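Heme-binding protein A (Haemophilus parasuis 29755, PDB 3TPA) probably binds glutathione as an extracellular solute-binding protein, apparently of the GbpA family, despite a name that refers to heme. Local coordinates at residues K167-A170 / D171-A175; P227-G230 / T231-A234; P368-T371 / A372-Q376. The protein carries 1 engineered substitution. One frame throughout, in Å; residues are numbered along the deposited sequence. Where two conformers were deposited one is given.

Contact 1: K167-A170 / D171-A175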
loop_
_atom_site.group_PDB
_atom_site.type_symbol
_atom_site.label_atom_id
_atom_site.label_comp_id
_atom_site.label_asym_id
_atom_site.label_seq_id
_atom_site.Cartn_x
_atom_site.Cartn_y
_atom_site.Cartn_z
ATOM N N LYS A 167 22.415 15.441 1.121
ATOM C CA LYS A 167 22.611 16.513 2.087
ATOM C C LYS A 167 23.493 17.610 1.500
ATOM O O LYS A 167 23.322 18.778 1.817
ATOM C CB LYS A 167 23.200 15.986 3.403
ATOM C CG LYS A 167 23.382 17.077 4.467
ATOM C CD LYS A 167 24.028 16.506 5.728
ATOM C CE LYS A 167 23.947 17.480 6.903
ATOM N NZ LYS A 167 24.683 18.747 6.693
ATOM N N GLU A 168 24.433 17.244 0.635
ATOM C CA GLU A 168 25.293 18.261 0.023
ATOM C C GLU A 168 24.432 19.269 -0.750
ATOM O O GLU A 168 24.572 20.491 -0.608
ATOM C CB GLU A 168 26.353 17.618 -0.881
ATOM C CG GLU A 168 27.294 18.621 -1.530
ATOM C CD GLU A 168 28.550 17.982 -2.097
ATOM O OE1 GLU A 168 28.533 16.775 -2.434
ATOM O OE2 GLU A 168 29.567 18.698 -2.204
ATOM N N TYR A 169 23.521 18.742 -1.559
ATOM C CA TYR A 169 22.559 19.550 -2.295
ATOM C C TYR A 169 21.690 20.348 -1.329
ATOM O O TYR A 169 21.498 21.548 -1.503
ATOM C CB TYR A 169 21.696 18.598 -3.114
ATOM C CG TYR A 169 20.688 19.184 -4.088
ATOM C CD1 TYR A 169 20.981 20.297 -4.872
ATOM C CD2 TYR A 169 19.445 18.570 -4.249
ATOM C CE1 TYR A 169 20.029 20.802 -5.796
ATOM C CE2 TYR A 169 18.513 19.047 -5.157
ATOM C CZ TYR A 169 18.803 20.163 -5.923
ATOM O OH TYR A 169 17.849 20.616 -6.815
ATOM N N ALA A 170 21.170 19.681 -0.302
ATOM C CA ALA A 170 20.336 20.359 0.695
ATOM C C ALA A 170 21.116 21.467 1.431
ATOM O O ALA A 170 20.598 22.565 1.658
ATOM C CB ALA A 170 19.770 19.358 1.683
ATOM N N ASP A 171 22.361 21.184 1.798
ATOM C CA ASP A 171 23.191 22.207 2.425
ATOM C C ASP A 171 23.339 23.404 1.496
ATOM O O ASP A 171 23.161 24.550 1.918
ATOM C CB ASP A 171 24.574 21.663 2.817
ATOM C CG ASP A 171 24.521 20.734 4.019
ATOM O OD1 ASP A 171 23.495 20.730 4.714
ATOM O OD2 ASP A 171 25.509 20.015 4.271
ATOM N N GLN A 172 23.660 23.136 0.229
ATOM C CA GLN A 172 23.870 24.212 -0.738
ATOM C C GLN A 172 22.639 25.088 -0.876
ATOM O O GLN A 172 22.741 26.314 -0.868
ATOM C CB GLN A 172 24.251 23.674 -2.126
ATOM C CG GLN A 172 24.483 24.784 -3.139
ATOM C CD GLN A 172 24.651 24.281 -4.565
ATOM O OE1 GLN A 172 25.649 23.646 -4.900
ATOM N NE2 GLN A 172 23.671 24.574 -5.415
ATOM N N LEU A 173 21.477 24.452 -1.008
ATOM C CA LEU A 173 20.228 25.180 -1.239
ATOM C C LEU A 173 19.850 26.042 -0.048
ATOM O O LEU A 173 19.334 27.139 -0.212
ATOM C CB LEU A 173 19.081 24.227 -1.573
ATOM C CG LEU A 173 19.247 23.492 -2.900
ATOM C CD1 LEU A 173 18.255 22.339 -3.002
ATOM C CD2 LEU A 173 19.094 24.468 -4.073
ATOM N N LEU A 174 20.096 25.536 1.153
ATOM C CA LEU A 174 19.777 26.290 2.360
ATOM C C LEU A 174 20.644 27.546 2.361
ATOM O O LEU A 174 20.149 28.669 2.498
ATOM C CB LEU A 174 20.028 25.431 3.601
ATOM C CG LEU A 174 19.355 25.861 4.907
ATOM C CD1 LEU A 174 17.854 26.020 4.730
ATOM C CD2 LEU A 174 19.669 24.847 5.999
ATOM N N ALA A 175 21.941 27.338 2.155
ATOM C CA ALA A 175 22.904 28.424 2.012
ATOM C C ALA A 175 22.478 29.422 0.940
ATOM O O ALA A 175 22.670 30.628 1.089
ATOM C CB ALA A 175 24.273 27.864 1.691
#
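Asp171 receives the amino group of Lys167 on its carboxylate one helical turn further on, an i to i+4 salt bridge along the surface of a helix. NZ lies 2.9 Å from OD2, whose syn lone pair it meets, and makes a second, weak bond to OD1 at 3.0 Å, so the ammonium group straddles both oxygens. The lysine chain runs extended as far as CE and turns only at its last torsion (chi4 -63°), which brings NZ round to the two oxygens, close to the carboxylate plane, while CG packs 3.6 Å from OD2. The same pair is joined through the backbone, where Asp171 N donates to Lys167 O at 2.6 Å, a short bond. The pair spans the first turn of helix 167-175, whose i to i+4 bonding continues with Gln172 N on Glu168 O and Leu173 N on Tyr169 O. On the buried side of this helix, Tyr169 and Leu173 form a CH-pi contact, also at i to i+4 spacing. Leu173 CD1 stands 3.6 Å from the centroid of the Tyr169 ring, only 12° off the normal, so the methyl sits squarely over one face. The Tyr169 hydroxyl is fixed by the carbonyl of Gln185, and helix 181-184 packs against both side chains through Thr181. Ala170 is buried, touching Leu182 and, on helix 94-105, Phe99; its carbonyl oxygen accepts both Leu174 N, at 3.1 Å, and the hydroxyl of Tyr111.

Contact 2: P227-G230 / T231-A234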
loop_
_atom_site.group_PDB
_atom_site.type_symbol
_atom_site.label_atom_id
_atom_site.label_comp_id
_atom_site.label_asym_id
_atom_site.label_seq_id
_atom_site.Cartn_x
_atom_site.Cartn_y
_atom_site.Cartn_z
ATOM N N PRO A 227 -5.802 13.187 -19.274
ATOM C CA PRO A 227 -6.823 13.090 -18.223
ATOM C C PRO A 227 -7.983 12.130 -18.466
ATOM O O PRO A 227 -8.592 11.705 -17.490
ATOM C CB PRO A 227 -7.321 14.532 -18.082
ATOM C CG PRO A 227 -6.969 15.192 -19.360
ATOM C CD PRO A 227 -5.727 14.536 -19.861
ATOM N N ASP A 228 -8.283 11.777 -19.713
ATOM C CA ASP A 228 -9.480 10.979 -19.975
ATOM C C ASP A 228 -9.163 9.488 -20.176
ATOM O O ASP A 228 -8.324 9.122 -21.013
ATOM C CB ASP A 228 -10.249 11.530 -21.184
ATOM C CG ASP A 228 -10.795 12.951 -20.952
ATOM O OD1 ASP A 228 -11.031 13.345 -19.783
ATOM O OD2 ASP A 228 -11.003 13.669 -21.960
ATOM N N ALA A 229 -9.846 8.638 -19.412
ATOM C CA ALA A 229 -9.585 7.190 -19.425
ATOM C C ALA A 229 -9.750 6.575 -20.811
ATOM O O ALA A 229 -8.958 5.722 -21.218
ATOM C CB ALA A 229 -10.489 6.477 -18.450
ATOM N N GLY A 230 -10.801 6.991 -21.515
ATOM C CA GLY A 230 -11.088 6.472 -22.846
ATOM C C GLY A 230 -9.996 6.844 -23.822
ATOM O O GLY A 230 -9.632 6.062 -24.704
ATOM N N THR A 231 -9.473 8.055 -23.658
ATOM C CA THR A 231 -8.421 8.564 -24.524
ATOM C C THR A 231 -7.096 7.843 -24.273
ATOM O O THR A 231 -6.371 7.509 -25.208
ATOM C CB THR A 231 -8.242 10.089 -24.345
ATOM O OG1 THR A 231 -9.464 10.749 -24.704
ATOM C CG2 THR A 231 -7.096 10.613 -25.216
ATOM N N ARG A 232 -6.782 7.612 -23.004
ATOM C CA ARG A 232 -5.618 6.806 -22.647
ATOM C C ARG A 232 -5.695 5.433 -23.328
ATOM O O ARG A 232 -4.742 5.000 -23.961
ATOM C CB ARG A 232 -5.479 6.659 -21.120
ATOM C CG ARG A 232 -5.129 7.961 -20.369
ATOM C CD ARG A 232 -4.591 7.713 -18.930
ATOM N NE ARG A 232 -5.607 7.202 -18.005
ATOM C CZ ARG A 232 -6.625 7.913 -17.532
ATOM N NH1 ARG A 232 -6.789 9.185 -17.895
ATOM N NH2 ARG A 232 -7.488 7.357 -16.698
ATOM N N TYR A 233 -6.830 4.753 -23.201
ATOM C CA TYR A 233 -7.015 3.459 -23.866
ATOM C C TYR A 233 -6.763 3.571 -25.379
ATOM O O TYR A 233 -5.925 2.856 -25.932
ATOM C CB TYR A 233 -8.428 2.935 -23.610
ATOM C CG TYR A 233 -8.798 1.628 -24.297
ATOM C CD1 TYR A 233 -7.832 0.692 -24.672
ATOM C CD2 TYR A 233 -10.129 1.330 -24.554
ATOM C CE1 TYR A 233 -8.195 -0.504 -25.292
ATOM C CE2 TYR A 233 -10.500 0.149 -25.166
ATOM C CZ TYR A 233 -9.541 -0.764 -25.535
ATOM O OH TYR A 233 -9.963 -1.922 -26.150
ATOM N N ALA A 234 -7.481 4.483 -26.031
ATOM C CA ALA A 234 -7.376 4.669 -27.486
ATOM C C ALA A 234 -5.923 4.865 -27.906
ATOM O O ALA A 234 -5.458 4.249 -28.859
ATOM C CB ALA A 234 -8.203 5.868 -27.928
HETATM O O HOH W 1 -9.692 13.185 -24.109
#
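Arg232 folds its side chain back over the start of its own helix, and its guanidinium lies against Ala229. Ala229 CA sits 3.3 Å above one face of the group, offset toward its rim, with Ala229 CB 3.6 Å from NH2. At the edge, NH1 reaches Pro227 O at 3.1 Å in a weak bond (146° at the hydrogen). The bend at chi3 (-69°) turns the chain back toward the preceding residues. Helix 229-237 begins here, with Asp228 in the N-cap position: its carbonyl oxygen takes Arg232 N at 2.9 Å, and Tyr233 N and Ala234 N continue the pattern on Ala229 O and Gly230 O. The Asp228 side chain makes no capping bond; instead a water bridges it to Thr231, 2.6 Å from Asp228 OD2, to which it donates, and 2.5 Å from Thr231 OG1. Outside the two segments, three more backbone carbonyls fix the guanidinium: Thr226 O accepts from NH1, Asp245 O from NE and Phe246 O from NH2. Tyr233 extends from the helix and packs on helix 249-255; its hydroxyl bonds Asp258, just past that helix, and its ring makes a cation-pi contact with Lys237 of its own helix.

Contact 3: P368-T371 / A372-Q376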
loop_
_atom_site.group_PDB
_atom_site.type_symbol
_atom_site.label_atom_id
_atom_site.label_comp_id
_atom_site.label_asym_id
_atom_site.label_seq_id
_atom_site.Cartn_x
_atom_site.Cartn_y
_atom_site.Cartn_z
ATOM N N PRO A 368 -19.676 0.390 -2.704
ATOM C CA PRO A 368 -20.166 -0.020 -1.385
ATOM C C PRO A 368 -21.693 -0.069 -1.355
ATOM O O PRO A 368 -22.249 -0.938 -0.687
ATOM C CB PRO A 368 -19.659 1.094 -0.458
ATOM C CG PRO A 368 -18.544 1.746 -1.190
ATOM C CD PRO A 368 -18.861 1.618 -2.637
ATOM N N ARG A 369 -22.358 0.837 -2.075
ATOM C CA ARG A 369 -23.818 0.888 -2.078
ATOM C C ARG A 369 -24.407 -0.415 -2.598
ATOM O O ARG A 369 -25.317 -0.981 -2.000
ATOM C CB ARG A 369 -24.317 2.080 -2.906
ATOM C CG ARG A 369 -25.834 2.160 -3.092
ATOM C CD ARG A 369 -26.576 2.514 -1.812
ATOM N NE ARG A 369 -26.043 3.705 -1.159
ATOM C CZ ARG A 369 -26.619 4.295 -0.116
ATOM N NH1 ARG A 369 -26.070 5.364 0.438
ATOM N NH2 ARG A 369 -27.749 3.810 0.375
ATOM N N ARG A 370 -23.880 -0.894 -3.717
ATOM C CA ARG A 370 -24.377 -2.150 -4.283
ATOM C C ARG A 370 -23.999 -3.351 -3.425
ATOM O O ARG A 370 -24.776 -4.289 -3.294
ATOM C CB ARG A 370 -23.901 -2.362 -5.722
ATOM C CG ARG A 370 -24.413 -3.676 -6.325
ATOM C CD ARG A 370 -25.902 -3.590 -6.661
ATOM N NE ARG A 370 -26.401 -4.787 -7.333
ATOM C CZ ARG A 370 -26.148 -5.104 -8.601
ATOM N NH1 ARG A 370 -25.386 -4.321 -9.356
ATOM N NH2 ARG A 370 -26.656 -6.212 -9.118
ATOM N N THR A 371 -22.796 -3.329 -2.859
ATOM C CA THR A 371 -22.392 -4.322 -1.873
ATOM C C THR A 371 -23.463 -4.382 -0.780
ATOM O O THR A 371 -24.023 -5.433 -0.490
ATOM C CB THR A 371 -21.037 -3.943 -1.219
ATOM O OG1 THR A 371 -20.029 -3.787 -2.225
ATOM C CG2 THR A 371 -20.594 -5.017 -0.220
ATOM N N ALA A 372 -23.769 -3.234 -0.192
ATOM C CA ALA A 372 -24.749 -3.190 0.891
ATOM C C ALA A 372 -26.120 -3.745 0.473
ATOM O O ALA A 372 -26.787 -4.432 1.248
ATOM C CB ALA A 372 -24.885 -1.760 1.429
ATOM N N GLU A 373 -26.549 -3.424 -0.745
ATOM C CA GLU A 373 -27.876 -3.836 -1.215
ATOM C C GLU A 373 -27.981 -5.348 -1.356
ATOM O O GLU A 373 -28.990 -5.954 -0.991
ATOM C CB GLU A 373 -28.210 -3.162 -2.557
ATOM C CG GLU A 373 -28.618 -1.717 -2.423
ATOM C CD GLU A 373 -28.686 -0.997 -3.756
ATOM O OE1 GLU A 373 -28.369 -1.618 -4.795
ATOM O OE2 GLU A 373 -29.044 0.201 -3.761
ATOM N N ILE A 374 -26.936 -5.958 -1.900
ATOM C CA ILE A 374 -26.929 -7.409 -2.112
ATOM C C ILE A 374 -27.017 -8.120 -0.773
ATOM O O ILE A 374 -27.814 -9.050 -0.569
ATOM C CB ILE A 374 -25.645 -7.854 -2.847
ATOM C CG1 ILE A 374 -25.701 -7.415 -4.311
ATOM C CG2 ILE A 374 -25.447 -9.376 -2.754
ATOM C CD1 ILE A 374 -24.376 -7.458 -4.988
ATOM N N ILE A 375 -26.202 -7.660 0.160
ATOM C CA ILE A 375 -26.194 -8.236 1.500
ATOM C C ILE A 375 -27.536 -8.038 2.196
ATOM O O ILE A 375 -28.075 -8.967 2.769
ATOM C CB ILE A 375 -25.048 -7.650 2.333
ATOM C CG1 ILE A 375 -23.745 -8.338 1.939
ATOM C CG2 ILE A 375 -25.294 -7.853 3.801
ATOM C CD1 ILE A 375 -22.634 -7.372 1.649
ATOM N N GLN A 376 -28.080 -6.827 2.123
ATOM C CA GLN A 376 -29.397 -6.549 2.693
ATOM C C GLN A 376 -30.469 -7.556 2.222
ATOM O O GLN A 376 -31.268 -8.034 3.031
ATOM C CB GLN A 376 -29.833 -5.121 2.354
ATOM C CG GLN A 376 -31.255 -4.774 2.773
ATOM C CD GLN A 376 -31.657 -3.375 2.318
ATOM O OE1 GLN A 376 -31.487 -3.021 1.155
ATOM N NE2 GLN A 376 -32.171 -2.572 3.237
#
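Thr371 and Ile375 run alongside each other, both directed to the same side, with the Thr371 CG2 methyl 3.6 Å from Ile375 CD1. With OG1 beside the backbone N (chi1 -57°), CG2 stands anti to that N and faces Ile375, while OG1 bonds Asn367 O and Asn365 ND2. Ile375 CD1 also comes within 3.2 Å of Thr371 O. A second apolar meeting is looser: the aliphatic part of Arg370 crosses Ile374 obliquely, its CG 4.0 Å from Ile374 CD1. Both pairs turn toward helix 298-306, Ile374 meeting Ala304 and Ile375 meeting Ile301.

Among the charged groups, Glu373 lies near Arg370 without a salt bridge to it. Arg370 NE is 4.5 Å from Glu373 OE1, and the guanidinium and carboxylate planes are inclined by 49°. More tentatively, since Arg369 is modelled in two conformers, the one described brings only methylenes to the glutamate, CG lying 3.8 Å from Glu373 OE2, while its NH1 bonds Thr390 OG1. Any attraction is probably a weak one, beyond salt-bridge distance.

The backbone bonds are those of a regular alpha helix: Ala372 N meets Pro368 O at 2.8 Å, and Ile375 N meets Thr371 O at 3.2 Å. Ala372 packs on Leu388 of strand 384-389. Helix 368-381 is the connecting helix of a beta-alpha-beta crossover, joining the parallel strands 351-356 and 384-389 of a mixed sheet.

In the fold
Followed from the N terminus, the three contacts come in series along the chain. Each lies within a single helix and closes only a helical turn, so none nests in or crosses another. Contact 1 comes first, in a short helix packed beside helices 94-105 and 181-184. Contact 2 follows strand 220-225, where the chain turns into helix 229-237 beside the five-stranded mixed sheet. Contact 3 lies in helix 368-381, which links strands 351-356 and 384-389 of the six-stranded mixed sheet. Contacts 1 and 3 lie on opposite sides of the chain's centre, their own centres about 54 Å apart; contact 2 is about 41 Å from contact 1 and about 30 Å from contact 3, centre to centre.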